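Local atomic coordinates of cellulosomal scaffoldin (Bacteroides cellulosolvens, PDB entry 1TYJ), a protein that probably binds type-II dockerin modules through this cohesin domain, a scaffoldin building block that helps to assemble the bacterium's cellulosome. Residues G1-A6 / I22-I27; T5-D10 / G165-K170; V18-N23 / I126-F131; T41-P46 / K119-E124; S58-Y63 / L86-L91. All coordinates share one frame; numbering follows the deposited sequence.

Contact 1 of 5, residues G1-A6 / I22-I27; sequences GSVLTA and INVDKI. With EDO (1,2-ethanediol), chain B.
Strand 2-6 runs antiparallel to strand 22-25, with Ser2-Asp25 and Leu4-Asn23 as hydrogen-bonded pairs and Val3-Val24 and Thr5-Ile22 as the non-hydrogen-bonded pairs alternating with them. Four N-H...O bonds tie the backbones, the shortest being Asn23 N to Leu4 O at 2.7 Å. On one face Val3 and Ile22 stand side by side and point the same way, Val3 CG1 lying 4.1 Å from Ile22 CG2. Thr5 flanks the same isoleucine, its CG2 4.1 Å from Ile22 CG1. On the other face Leu4 CG sits between the backbone N and the carbonyl carbon (chi1 70°), and the branch ending in CD2 comes back over the neighbouring strand, 3.8 Å from Asn23 CB. A water 2.7 Å from Ser2 OG links it to Asp25 OD1. Asp25 OD2 is hydrogen-bonded to Thr107 OG1, which also takes the backbone N-H of Lys26. At the chain start, Gly1 N donates to O1 of a bound 1,2-ethanediol at 2.9 Å. The face carrying Val3, Thr5 and Ile22 packs on Phe131 of the opposite sheet, while the face with Ser2, Asn23 and Asp25 is mostly polar, Leu4 apart, which makes the pair of strands two-faced.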
# COMPACT_ATOMS: atom_id res chain seq x y z
N GLY A 1 -7.94 -13.86 -6.06
CA GLY A 1 -8.16 -12.42 -5.63
C GLY A 1 -7.10 -11.51 -6.20
O GLY A 1 -6.33 -11.89 -7.09
N SER A 2 -7.04 -10.28 -5.70
CA SER A 2 -6.10 -9.33 -6.26
C SER A 2 -5.70 -8.29 -5.23
O SER A 2 -6.41 -8.08 -4.27
CB SER A 2 -6.67 -8.55 -7.46
OG SER A 2 -7.94 -8.01 -7.18
N VAL A 3 -4.54 -7.69 -5.45
CA VAL A 3 -4.21 -6.39 -4.85
C VAL A 3 -4.44 -5.40 -5.98
O VAL A 3 -3.99 -5.63 -7.13
CB VAL A 3 -2.74 -6.35 -4.39
CG1 VAL A 3 -2.36 -4.92 -3.97
CG2 VAL A 3 -2.51 -7.36 -3.27
N LEU A 4 -5.17 -4.33 -5.70
CA LEU A 4 -5.41 -3.35 -6.76
C LEU A 4 -5.58 -1.98 -6.18
O LEU A 4 -5.78 -1.83 -4.96
CB LEU A 4 -6.62 -3.75 -7.60
CG LEU A 4 -8.00 -3.65 -6.95
CD1 LEU A 4 -9.08 -3.91 -8.02
CD2 LEU A 4 -8.20 -4.59 -5.80
N THR A 5 -5.49 -0.97 -7.04
CA THR A 5 -5.42 0.42 -6.55
C THR A 5 -6.34 1.38 -7.27
O THR A 5 -6.86 1.08 -8.34
CB THR A 5 -3.97 0.96 -6.62
OG1 THR A 5 -3.53 1.13 -8.00
CG2 THR A 5 -3.02 0.01 -5.90
N ALA A 6 -6.51 2.55 -6.65
CA ALA A 6 -7.31 3.64 -7.25
C ALA A 6 -6.53 4.91 -7.02
O ALA A 6 -5.90 5.09 -5.96
CB ALA A 6 -8.67 3.75 -6.59
N ILE A 22 -4.97 1.67 -1.76
CA ILE A 22 -4.56 0.28 -2.05
C ILE A 22 -5.60 -0.63 -1.45
O ILE A 22 -5.88 -0.55 -0.24
CB ILE A 22 -3.19 -0.06 -1.46
CG1 ILE A 22 -2.10 0.92 -1.97
CG2 ILE A 22 -2.83 -1.55 -1.75
CD1 ILE A 22 -0.79 0.86 -1.19
N ASN A 23 -6.20 -1.45 -2.32
CA ASN A 23 -7.27 -2.39 -1.94
C ASN A 23 -6.83 -3.84 -2.06
O ASN A 23 -5.91 -4.17 -2.82
CB ASN A 23 -8.49 -2.16 -2.87
CG ASN A 23 -8.93 -0.69 -2.88
OD1 ASN A 23 -9.20 -0.13 -1.83
ND2 ASN A 23 -8.97 -0.05 -4.06
N VAL A 24 -7.49 -4.72 -1.31
CA VAL A 24 -7.44 -6.14 -1.63
C VAL A 24 -8.85 -6.52 -2.10
O VAL A 24 -9.83 -5.87 -1.72
CB VAL A 24 -6.99 -7.01 -0.45
CG1 VAL A 24 -5.58 -6.67 -0.08
CG2 VAL A 24 -7.87 -6.81 0.77
N ASP A 25 -8.95 -7.60 -2.87
CA ASP A 25 -10.28 -8.09 -3.27
C ASP A 25 -10.23 -9.63 -3.29
O ASP A 25 -9.28 -10.21 -3.81
CB ASP A 25 -10.62 -7.55 -4.65
CG ASP A 25 -11.98 -7.97 -5.11
OD1 ASP A 25 -12.06 -8.57 -6.19
OD2 ASP A 25 -12.96 -7.72 -4.38
N LYS A 26 -11.26 -10.27 -2.72
CA LYS A 26 -11.38 -11.73 -2.75
C LYS A 26 -10.15 -12.40 -2.12
O LYS A 26 -9.69 -13.45 -2.58
CB LYS A 26 -11.64 -12.26 -4.17
CG LYS A 26 -12.92 -11.75 -4.82
CD LYS A 26 -13.07 -12.32 -6.22
CE LYS A 26 -14.32 -11.78 -6.88
NZ LYS A 26 -14.40 -12.27 -8.31
N ILE A 27 -9.62 -11.80 -1.06
CA ILE A 27 -8.52 -12.42 -0.32
C ILE A 27 -9.15 -13.07 0.90
O ILE A 27 -9.49 -12.40 1.90
CB ILE A 27 -7.44 -11.39 0.05
CG1 ILE A 27 -6.88 -10.70 -1.22
CG2 ILE A 27 -6.31 -12.06 0.89
CD1 ILE A 27 -6.27 -11.59 -2.28
C1 EDO B . -6.53 -15.28 -2.57
O1 EDO B . -7.49 -14.50 -3.29
C2 EDO B . -7.22 -16.58 -2.20
O2 EDO B . -8.36 -16.25 -1.40
O HOH W 1 -9.91 -9.91 -7.39

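Contact 2 of 5, residues T5-D10 / G165-K170; sequences TAIDND and GLIYPK
Asp10 O is the point where the two segments lock together: it accepts a hydrogen bond from Tyr168 N at 2.8 Å, nearly in line with its own C=O, and the CA of Ile167 comes within 3.4 Å of the same oxygen. Beside this bond the Asp10 carboxylate and the Tyr168 ring lie side by side, only 10° from coplanar, with OD1 in the ring plane 3.9 Å from CE1. The apolar half of the contact belongs to Ile7 and Ile167, whose side chains cross at about a right angle and meet through their CG2 methyls at 4.2 Å. Ile7 CD1 reaches further, to 3.6 Å from Gly165 O. The remainder is looser and hydrated. One water joins Thr5 OG1 to Gly165 N, 2.9 Å from the latter, and another donates both to Asp10 OD1 and to Leu166 O, each at 2.7 Å. Past Asp10 the chain continues into strand 11-12, which pairs in parallel with strand 166-169, whereas strand 2-7 pairs with strand 17-25 in the other sheet. The arrangement is that of a beta sandwich whose N-terminal stretch switches sheets and meets the C-terminal strand.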
# COMPACT_ATOMS: atom_id res chain seq x y z
N THR A 5 -5.49 -0.97 -7.04
CA THR A 5 -5.42 0.42 -6.55
C THR A 5 -6.34 1.38 -7.27
O THR A 5 -6.86 1.08 -8.34
CB THR A 5 -3.97 0.96 -6.62
OG1 THR A 5 -3.53 1.13 -8.00
CG2 THR A 5 -3.02 0.01 -5.90
N ALA A 6 -6.51 2.55 -6.65
CA ALA A 6 -7.31 3.64 -7.25
C ALA A 6 -6.53 4.91 -7.02
O ALA A 6 -5.90 5.09 -5.96
CB ALA A 6 -8.67 3.75 -6.59
N ILE A 7 -6.59 5.78 -8.02
CA ILE A 7 -5.97 7.11 -7.97
C ILE A 7 -7.08 8.16 -7.89
O ILE A 7 -8.02 8.13 -8.69
CB ILE A 7 -5.06 7.32 -9.21
CG1 ILE A 7 -3.91 6.32 -9.18
CG2 ILE A 7 -4.54 8.76 -9.25
CD1 ILE A 7 -3.05 6.33 -10.45
N ASP A 8 -7.00 9.09 -6.93
CA ASP A 8 -8.12 10.04 -6.74
C ASP A 8 -8.20 11.05 -7.86
O ASP A 8 -9.30 11.30 -8.38
CB ASP A 8 -8.12 10.72 -5.37
CG ASP A 8 -6.80 11.42 -5.00
OD1 ASP A 8 -5.79 11.35 -5.73
OD2 ASP A 8 -6.81 12.06 -3.92
N ASN A 9 -7.06 11.62 -8.24
CA ASN A 9 -7.04 12.54 -9.38
C ASN A 9 -5.77 12.38 -10.22
O ASN A 9 -4.66 12.53 -9.73
CB ASN A 9 -7.34 13.97 -8.94
CG ASN A 9 -6.85 14.28 -7.53
OD1 ASN A 9 -7.65 14.56 -6.64
ND2 ASN A 9 -5.52 14.23 -7.32
N ASP A 10 -6.03 11.95 -11.46
CA ASP A 10 -5.19 11.63 -12.60
C ASP A 10 -4.32 12.74 -13.08
O ASP A 10 -3.29 12.50 -13.72
CB ASP A 10 -6.17 11.48 -13.84
CG ASP A 10 -6.55 10.10 -14.12
OD1 ASP A 10 -5.85 9.43 -14.89
OD2 ASP A 10 -7.59 9.68 -13.58
N GLY A 165 -1.96 2.74 -12.07
CA GLY A 165 -1.97 3.49 -13.33
C GLY A 165 -1.15 4.77 -13.31
O GLY A 165 -0.33 5.02 -12.39
N LEU A 166 -1.35 5.56 -14.37
CA LEU A 166 -0.53 6.74 -14.58
C LEU A 166 -1.14 8.02 -14.02
O LEU A 166 -2.35 8.14 -13.82
CB LEU A 166 -0.32 6.94 -16.09
CG LEU A 166 0.17 5.77 -16.93
CD1 LEU A 166 0.66 6.31 -18.30
CD2 LEU A 166 1.18 4.91 -16.33
N ILE A 167 -0.27 9.00 -13.81
CA ILE A 167 -0.68 10.36 -13.56
C ILE A 167 -0.09 11.25 -14.67
O ILE A 167 0.91 10.89 -15.32
CB ILE A 167 -0.22 10.86 -12.14
CG1 ILE A 167 1.30 10.74 -11.98
CG2 ILE A 167 -1.01 10.09 -11.06
CD1 ILE A 167 1.89 11.51 -10.75
N TYR A 168 -0.76 12.36 -14.89
CA TYR A 168 -0.48 13.26 -16.01
C TYR A 168 -0.45 14.70 -15.53
O TYR A 168 -1.06 15.03 -14.51
CB TYR A 168 -1.63 13.14 -17.00
CG TYR A 168 -1.82 11.74 -17.55
CD1 TYR A 168 -2.80 10.89 -17.03
CD2 TYR A 168 -1.02 11.28 -18.61
CE1 TYR A 168 -2.96 9.60 -17.55
CE2 TYR A 168 -1.18 10.01 -19.12
CZ TYR A 168 -2.16 9.18 -18.61
OH TYR A 168 -2.31 7.91 -19.15
N PRO A 169 0.23 15.58 -16.28
CA PRO A 169 0.22 16.99 -15.90
C PRO A 169 -1.10 17.68 -16.19
O PRO A 169 -1.77 17.34 -17.19
CB PRO A 169 1.32 17.60 -16.79
CG PRO A 169 1.30 16.71 -18.05
CD PRO A 169 1.06 15.32 -17.48
N LYS A 170 -1.48 18.65 -15.37
CA LYS A 170 -2.59 19.53 -15.69
C LYS A 170 -2.20 20.40 -16.88
O LYS A 170 -3.04 20.76 -17.71
CB LYS A 170 -2.91 20.42 -14.50
CG LYS A 170 -4.06 19.93 -13.68
CD LYS A 170 -4.00 20.51 -12.28
CE LYS A 170 -5.28 20.28 -11.48
NZ LYS A 170 -5.16 20.82 -10.08
OXT LYS A 170 -1.02 20.73 -17.04
O HOH W 2 -4.11 2.87 -10.17
O HOH W 3 -4.74 7.06 -14.31

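Contact 3 of 5, residues V18-N23 / I126-F131; sequences VTLTIN and IKLATF
Leu128 fits against Val18 and Leu20 in the hydrophobic interior of the cohesin beta sandwich, where strand 17-25 of one sheet faces the broken strand 126-131 of the other. The contact is wholly apolar. Leu128 CG is anti to the backbone N (chi1 -179°), and beyond it the two methyls divide the work: CD1 touches Val18 CG1 at 4.0 Å, while CD2 lies 3.9 Å from Leu20 CB and makes a similar approach to Leu20 CD1. The leucine slides past both partners in the opposite direction, so that the side chains interdigitate instead of meeting end-on. Leu20 also sends its CD2 toward the methyl of Ala129, 4.3 Å from CB, a looser touch.

Further along, Phe131 closes the row by reaching toward Ile22. The residues at the break help to set this up: Leu128 has helical backbone angles (phi -64°, psi -41°) and Ala129 is extended again, so the irregular stretch offers both consecutive side chains, Leu128 and Ala129, to strand 17-25. In the next shell, backbone hydrogen bonds to strand 108-117 fix Val18, Leu20 and Ile22 in their sheet. Phe131 is steadied by an edge-to-face stack with Phe35 and by a bond from its backbone N to Gln163 OE1. Phe131 and Ile22 meet tip to tip, with Phe131 CZ 3.9 Å from Ile22 CG2, the methyl lying at the ring edge near the ring plane.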
# COMPACT_ATOMS: atom_id res chain seq x y z
N VAL A 18 -1.66 13.72 -4.64
CA VAL A 18 -2.39 12.65 -5.31
C VAL A 18 -2.28 11.42 -4.42
O VAL A 18 -1.20 11.15 -3.88
CB VAL A 18 -1.79 12.39 -6.75
CG1 VAL A 18 -0.24 12.26 -6.76
CG2 VAL A 18 -2.47 11.17 -7.40
N THR A 19 -3.41 10.73 -4.24
CA THR A 19 -3.45 9.59 -3.32
C THR A 19 -3.67 8.26 -4.04
O THR A 19 -4.58 8.15 -4.87
CB THR A 19 -4.51 9.85 -2.25
OG1 THR A 19 -4.16 11.05 -1.55
CG2 THR A 19 -4.63 8.68 -1.25
N LEU A 20 -2.80 7.30 -3.74
CA LEU A 20 -2.98 5.91 -4.15
C LEU A 20 -3.72 5.18 -3.02
O LEU A 20 -3.17 5.00 -1.93
CB LEU A 20 -1.60 5.27 -4.33
CG LEU A 20 -1.58 3.84 -4.92
CD1 LEU A 20 -2.03 3.90 -6.40
CD2 LEU A 20 -0.20 3.19 -4.80
N THR A 21 -4.96 4.77 -3.27
CA THR A 21 -5.67 3.93 -2.32
C THR A 21 -5.39 2.48 -2.73
O THR A 21 -5.51 2.12 -3.93
CB THR A 21 -7.16 4.24 -2.36
OG1 THR A 21 -7.40 5.58 -1.88
CG2 THR A 21 -7.93 3.25 -1.47
N ILE A 22 -4.97 1.67 -1.76
CA ILE A 22 -4.56 0.28 -2.05
C ILE A 22 -5.60 -0.63 -1.45
O ILE A 22 -5.88 -0.55 -0.24
CB ILE A 22 -3.19 -0.06 -1.46
CG1 ILE A 22 -2.10 0.92 -1.97
CG2 ILE A 22 -2.83 -1.55 -1.75
CD1 ILE A 22 -0.79 0.86 -1.19
N ASN A 23 -6.20 -1.45 -2.32
CA ASN A 23 -7.27 -2.39 -1.94
C ASN A 23 -6.83 -3.84 -2.06
O ASN A 23 -5.91 -4.17 -2.82
CB ASN A 23 -8.49 -2.16 -2.87
CG ASN A 23 -8.93 -0.69 -2.88
OD1 ASN A 23 -9.20 -0.13 -1.83
ND2 ASN A 23 -8.97 -0.05 -4.06
N ILE A 126 3.54 9.45 -15.87
CA ILE A 126 4.38 8.47 -15.21
C ILE A 126 3.49 7.53 -14.41
O ILE A 126 2.39 7.91 -13.99
CB ILE A 126 5.40 9.14 -14.24
CG1 ILE A 126 4.70 9.85 -13.08
CG2 ILE A 126 6.30 10.14 -14.98
CD1 ILE A 126 5.67 10.31 -11.94
N LYS A 127 3.95 6.30 -14.23
CA LYS A 127 3.30 5.36 -13.31
C LYS A 127 3.32 6.01 -11.93
O LYS A 127 4.35 6.51 -11.48
CB LYS A 127 4.08 4.04 -13.30
CG LYS A 127 3.92 3.22 -14.59
CD LYS A 127 4.97 2.10 -14.55
CE LYS A 127 4.85 1.15 -15.74
NZ LYS A 127 5.83 0.01 -15.58
N LEU A 128 2.19 6.00 -11.23
CA LEU A 128 2.24 6.64 -9.90
C LEU A 128 3.20 5.89 -8.95
O LEU A 128 3.96 6.51 -8.16
CB LEU A 128 0.84 6.71 -9.30
CG LEU A 128 0.76 7.38 -7.91
CD1 LEU A 128 1.39 8.79 -7.95
CD2 LEU A 128 -0.70 7.47 -7.44
N ALA A 129 3.14 4.57 -9.02
CA ALA A 129 4.04 3.72 -8.23
C ALA A 129 4.00 2.33 -8.82
O ALA A 129 3.12 2.03 -9.64
CB ALA A 129 3.59 3.70 -6.76
N THR A 130 4.92 1.49 -8.38
CA THR A 130 4.93 0.08 -8.73
C THR A 130 5.10 -0.80 -7.49
O THR A 130 5.86 -0.45 -6.59
CB THR A 130 6.08 -0.21 -9.75
OG1 THR A 130 7.34 0.06 -9.15
CG2 THR A 130 5.93 0.64 -11.03
N PHE A 131 4.41 -1.94 -7.43
CA PHE A 131 4.72 -2.92 -6.41
C PHE A 131 5.88 -3.79 -6.96
O PHE A 131 5.75 -4.39 -8.04
CB PHE A 131 3.51 -3.82 -6.18
CG PHE A 131 2.33 -3.12 -5.55
CD1 PHE A 131 1.33 -2.56 -6.34
CD2 PHE A 131 2.17 -3.10 -4.16
CE1 PHE A 131 0.19 -1.92 -5.76
CE2 PHE A 131 1.04 -2.48 -3.55
CZ PHE A 131 0.05 -1.89 -4.35

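Contact 4 of 5, residues T41-P46 / K119-E124; sequences TTYLQP and KEIPAE
Pro122 approaches the Tyr43 ring obliquely, its CD 4.1 Å from the ring centroid and 29° off the normal, an off-centre CH-pi contact. The proline meets the phenol end, its CG 3.6 Å from Tyr43 OH. On the other side of the ring plane Thr42 CG2 sits 3.8 Å above the ring centre, so the ring lies between its own neighbour Thr42 and Pro122 of the other segment. One edge turns to the backbone carbonyls, with CE2 3.3 Å from Glu120 O and CD2 3.6 Å from Lys119 O. At the base of the side chain, Ile121 CD1 packs on Tyr43 CB at 3.8 Å. Lys119 runs alongside Thr42, pointing the same way; its CD lies 3.8 Å from Thr42 CG2, and the amine bends off at chi4 (77°), leading away from the contact. Its backbone N is buried here with no partner in the model. Tyr43 and Ile121 both extend to Ile126, and a backbone hydrogen bond joins Tyr43 to Ile118. This is surface packing at one end of the beta sandwich, where the loop between strands 108-117 and 126-131 crosses from one sheet to the other past the start of strand 44-48.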
# COMPACT_ATOMS: atom_id res chain seq x y z
N THR A 41 11.42 9.41 -7.36
CA THR A 41 11.77 10.54 -6.49
C THR A 41 11.99 11.88 -7.22
O THR A 41 12.05 12.93 -6.59
CB THR A 41 13.05 10.25 -5.65
OG1 THR A 41 14.17 10.11 -6.53
CG2 THR A 41 12.89 9.00 -4.80
N THR A 42 12.12 11.84 -8.55
CA THR A 42 12.23 13.07 -9.34
C THR A 42 10.91 13.85 -9.31
O THR A 42 10.92 15.08 -9.30
CB THR A 42 12.61 12.72 -10.78
OG1 THR A 42 13.89 12.08 -10.75
CG2 THR A 42 12.68 13.97 -11.70
N TYR A 43 9.77 13.14 -9.27
CA TYR A 43 8.48 13.80 -9.44
C TYR A 43 7.61 13.82 -8.21
O TYR A 43 6.71 14.65 -8.13
CB TYR A 43 7.68 13.14 -10.58
CG TYR A 43 8.43 13.24 -11.90
CD1 TYR A 43 9.15 12.15 -12.40
CD2 TYR A 43 8.44 14.45 -12.61
CE1 TYR A 43 9.86 12.25 -13.62
CE2 TYR A 43 9.14 14.56 -13.80
CZ TYR A 43 9.84 13.47 -14.29
OH TYR A 43 10.53 13.59 -15.48
N LEU A 44 7.84 12.88 -7.30
CA LEU A 44 6.89 12.62 -6.19
C LEU A 44 7.59 12.56 -4.84
O LEU A 44 8.69 12.01 -4.71
CB LEU A 44 6.17 11.27 -6.43
CG LEU A 44 5.29 11.26 -7.68
CD1 LEU A 44 4.90 9.84 -7.95
CD2 LEU A 44 4.00 12.12 -7.48
N GLN A 45 6.89 13.07 -3.84
CA GLN A 45 7.34 13.05 -2.45
C GLN A 45 6.22 12.53 -1.54
O GLN A 45 5.18 13.20 -1.37
CB GLN A 45 7.77 14.46 -2.04
CG GLN A 45 8.27 14.54 -0.60
CD GLN A 45 8.73 15.93 -0.23
OE1 GLN A 45 9.85 16.10 0.23
NE2 GLN A 45 7.86 16.91 -0.39
N PRO A 46 6.41 11.33 -0.95
CA PRO A 46 5.35 10.82 -0.07
C PRO A 46 5.03 11.83 1.04
O PRO A 46 5.95 12.39 1.64
CB PRO A 46 5.95 9.53 0.52
CG PRO A 46 6.99 9.09 -0.55
CD PRO A 46 7.56 10.41 -1.04
N LYS A 119 7.71 18.04 -9.23
CA LYS A 119 8.21 18.50 -10.52
C LYS A 119 7.13 18.22 -11.54
O LYS A 119 6.42 17.23 -11.41
CB LYS A 119 9.48 17.74 -10.90
CG LYS A 119 10.17 18.23 -12.17
CD LYS A 119 11.46 17.47 -12.33
CE LYS A 119 12.10 17.69 -13.68
NZ LYS A 119 12.74 18.97 -13.66
N GLU A 120 7.01 19.09 -12.55
CA GLU A 120 6.02 18.90 -13.61
C GLU A 120 6.08 17.49 -14.23
O GLU A 120 7.14 17.02 -14.65
CB GLU A 120 6.20 19.98 -14.68
CG GLU A 120 5.15 19.91 -15.80
CD GLU A 120 5.38 20.95 -16.89
OE1 GLU A 120 5.96 22.03 -16.62
OE2 GLU A 120 4.96 20.69 -18.04
N ILE A 121 4.92 16.83 -14.26
CA ILE A 121 4.85 15.48 -14.86
C ILE A 121 4.97 15.61 -16.38
O ILE A 121 4.34 16.46 -16.99
CB ILE A 121 3.51 14.79 -14.51
CG1 ILE A 121 3.25 14.82 -12.98
CG2 ILE A 121 3.43 13.36 -15.12
CD1 ILE A 121 4.38 14.21 -12.12
N PRO A 122 5.79 14.73 -17.00
CA PRO A 122 5.94 14.73 -18.47
C PRO A 122 4.59 14.45 -19.15
O PRO A 122 3.76 13.74 -18.59
CB PRO A 122 6.87 13.56 -18.72
CG PRO A 122 7.49 13.22 -17.40
CD PRO A 122 6.58 13.69 -16.33
N ALA A 123 4.39 14.97 -20.37
CA ALA A 123 3.11 14.81 -21.09
C ALA A 123 2.66 13.35 -21.23
O ALA A 123 1.47 13.09 -21.16
CB ALA A 123 3.17 15.46 -22.49
N GLU A 124 3.60 12.42 -21.37
CA GLU A 124 3.23 11.00 -21.54
C GLU A 124 2.78 10.34 -20.22
O GLU A 124 2.34 9.16 -20.23
CB GLU A 124 4.39 10.19 -22.13
CG GLU A 124 5.62 10.05 -21.20
CD GLU A 124 6.63 11.18 -21.35
OE1 GLU A 124 7.76 10.97 -20.87
OE2 GLU A 124 6.32 12.27 -21.92

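Contact 5 of 5, residues S58-Y63 / L86-L91; sequences STMPDY and LNFGRL. With MOH (methanol), chain G.
Arg90 NH1 forms a salt bridge with Asp75 OD1 and at the same time lies against Tyr63, 3.4 Å from its CZ. The guanidinium is held further by a bond from NE to Leu67 O, and Tyr63 OH is hydrogen-bonded to the other oxygen of the same carboxylate, Asp75 OD2. Asp75 thus links both partners of a cation-pi pair, in which Arg90 CZ sits over the tyrosine face, 4.3 Å from the ring centroid. The two flat groups are inclined by 49°, so this is no parallel stack. An arginine chain extended from CG to NE carries the charge across to the ring, and the nearby carboxylate would be expected to temper that charge.

Deeper in the fold the contact turns apolar. Pro61 CG lies above the centre of the Phe88 ring, 3.5 Å from the centroid and only 5° off its normal, a clean CH-pi contact. Met60 bends at chi2 (67°), and its CE comes within 3.4 Å of Gly89 O and 4.2 Å of Phe88 CD1. On the backbone of the same methionine, N donates to a bound methanol at 2.9 Å. The short, weakly bonded strand about 62-63 pairs with strand 108-117 and strand 85-92 with strand 30-38, so these side chains fill the space between two facing sheets, as in the core of a cohesin beta sandwich.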
# COMPACT_ATOMS: atom_id res chain seq x y z
N SER A 58 10.34 6.43 8.63
CA SER A 58 9.56 5.63 9.58
C SER A 58 8.03 5.87 9.48
O SER A 58 7.27 5.24 10.21
CB SER A 58 10.02 5.95 11.02
OG SER A 58 9.87 7.34 11.28
N THR A 59 7.60 6.76 8.58
CA THR A 59 6.20 7.19 8.55
C THR A 59 5.25 6.10 8.07
O THR A 59 5.42 5.57 6.97
CB THR A 59 6.04 8.43 7.64
OG1 THR A 59 6.91 9.47 8.11
CG2 THR A 59 4.59 8.91 7.70
N MET A 60 4.23 5.78 8.86
CA MET A 60 3.23 4.82 8.42
C MET A 60 2.23 5.51 7.47
O MET A 60 1.71 6.60 7.79
CB MET A 60 2.44 4.29 9.62
CG MET A 60 1.52 3.13 9.27
SD MET A 60 2.44 1.64 8.79
CE MET A 60 1.07 0.64 8.12
N PRO A 61 1.93 4.88 6.30
CA PRO A 61 0.84 5.39 5.47
C PRO A 61 -0.52 5.44 6.15
O PRO A 61 -0.72 4.87 7.23
CB PRO A 61 0.78 4.40 4.29
CG PRO A 61 2.27 3.86 4.21
CD PRO A 61 2.62 3.72 5.69
N ASP A 62 -1.47 6.12 5.52
CA ASP A 62 -2.80 6.22 6.06
C ASP A 62 -3.49 4.86 6.05
O ASP A 62 -3.21 4.02 5.22
CB ASP A 62 -3.64 7.23 5.27
CG ASP A 62 -3.02 8.62 5.26
OD1 ASP A 62 -3.09 9.33 6.28
OD2 ASP A 62 -2.38 8.98 4.23
N TYR A 63 -4.41 4.66 7.00
CA TYR A 63 -5.18 3.45 7.04
C TYR A 63 -6.34 3.45 6.02
O TYR A 63 -6.76 4.51 5.50
CB TYR A 63 -5.73 3.23 8.44
CG TYR A 63 -4.71 3.07 9.54
CD1 TYR A 63 -4.92 3.69 10.77
CD2 TYR A 63 -3.56 2.27 9.37
CE1 TYR A 63 -4.02 3.53 11.83
CE2 TYR A 63 -2.61 2.14 10.41
CZ TYR A 63 -2.86 2.76 11.64
OH TYR A 63 -1.99 2.63 12.71
N LEU A 86 9.11 2.55 -0.56
CA LEU A 86 8.27 2.46 0.63
C LEU A 86 8.16 1.00 1.02
O LEU A 86 7.91 0.16 0.17
CB LEU A 86 6.87 2.99 0.33
CG LEU A 86 6.82 4.47 -0.09
CD1 LEU A 86 5.44 4.80 -0.63
CD2 LEU A 86 7.20 5.38 1.08
N ASN A 87 8.25 0.68 2.31
CA ASN A 87 8.08 -0.71 2.74
C ASN A 87 7.30 -0.63 4.05
O ASN A 87 7.77 0.01 5.01
CB ASN A 87 9.43 -1.38 3.01
CG ASN A 87 9.30 -2.88 3.36
OD1 ASN A 87 8.42 -3.58 2.89
ND2 ASN A 87 10.19 -3.36 4.17
N PHE A 88 6.10 -1.22 4.06
CA PHE A 88 5.28 -1.12 5.25
C PHE A 88 4.27 -2.24 5.28
O PHE A 88 4.05 -2.94 4.27
CB PHE A 88 4.54 0.26 5.27
CG PHE A 88 3.66 0.50 4.04
CD1 PHE A 88 2.27 0.22 4.09
CD2 PHE A 88 4.21 1.00 2.85
CE1 PHE A 88 1.44 0.43 2.98
CE2 PHE A 88 3.41 1.19 1.72
CZ PHE A 88 2.03 0.93 1.78
N GLY A 89 3.63 -2.41 6.42
CA GLY A 89 2.67 -3.50 6.51
C GLY A 89 1.83 -3.31 7.75
O GLY A 89 2.16 -2.51 8.64
N ARG A 90 0.76 -4.11 7.83
CA ARG A 90 -0.10 -4.11 9.00
C ARG A 90 -0.74 -5.48 9.11
O ARG A 90 -1.11 -6.09 8.10
CB ARG A 90 -1.18 -3.02 8.89
CG ARG A 90 -2.15 -2.99 10.11
CD ARG A 90 -3.00 -1.71 10.02
NE ARG A 90 -4.10 -1.71 10.99
CZ ARG A 90 -4.02 -1.11 12.19
NH1 ARG A 90 -2.89 -0.49 12.58
NH2 ARG A 90 -5.08 -1.12 13.01
N LEU A 91 -0.82 -5.99 10.33
CA LEU A 91 -1.41 -7.33 10.52
C LEU A 91 -2.09 -7.46 11.87
O LEU A 91 -1.74 -6.77 12.82
CB LEU A 91 -0.36 -8.41 10.34
CG LEU A 91 0.81 -8.35 11.29
CD1 LEU A 91 0.59 -9.12 12.59
CD2 LEU A 91 2.03 -8.92 10.54
C MOH G . 4.25 8.01 12.24
O MOH G . 4.20 6.67 11.64

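In the fold
Contacts 3 and 5 are buried and bridge the two sheets of the sandwich: contact 3 through aliphatic and aromatic groups alone, contact 5 with a charged pair added beside its apolar part. Contact 1, partly buried, instead joins neighbouring strands within one sheet by backbone hydrogen bonds, and it shares Ile22 with contact 3; that residue's CD1 also packs on Phe88 of contact 5. Contacts 2 and 4 lie at the surface, their centres about 12 Å apart, and touch through Pro169 and Ile121. Water fills out contact 2, whereas ring and methyl packing dominates contact 4. Contact 1 runs along most of strand 2-7, and contact 2 takes up its C-terminal end.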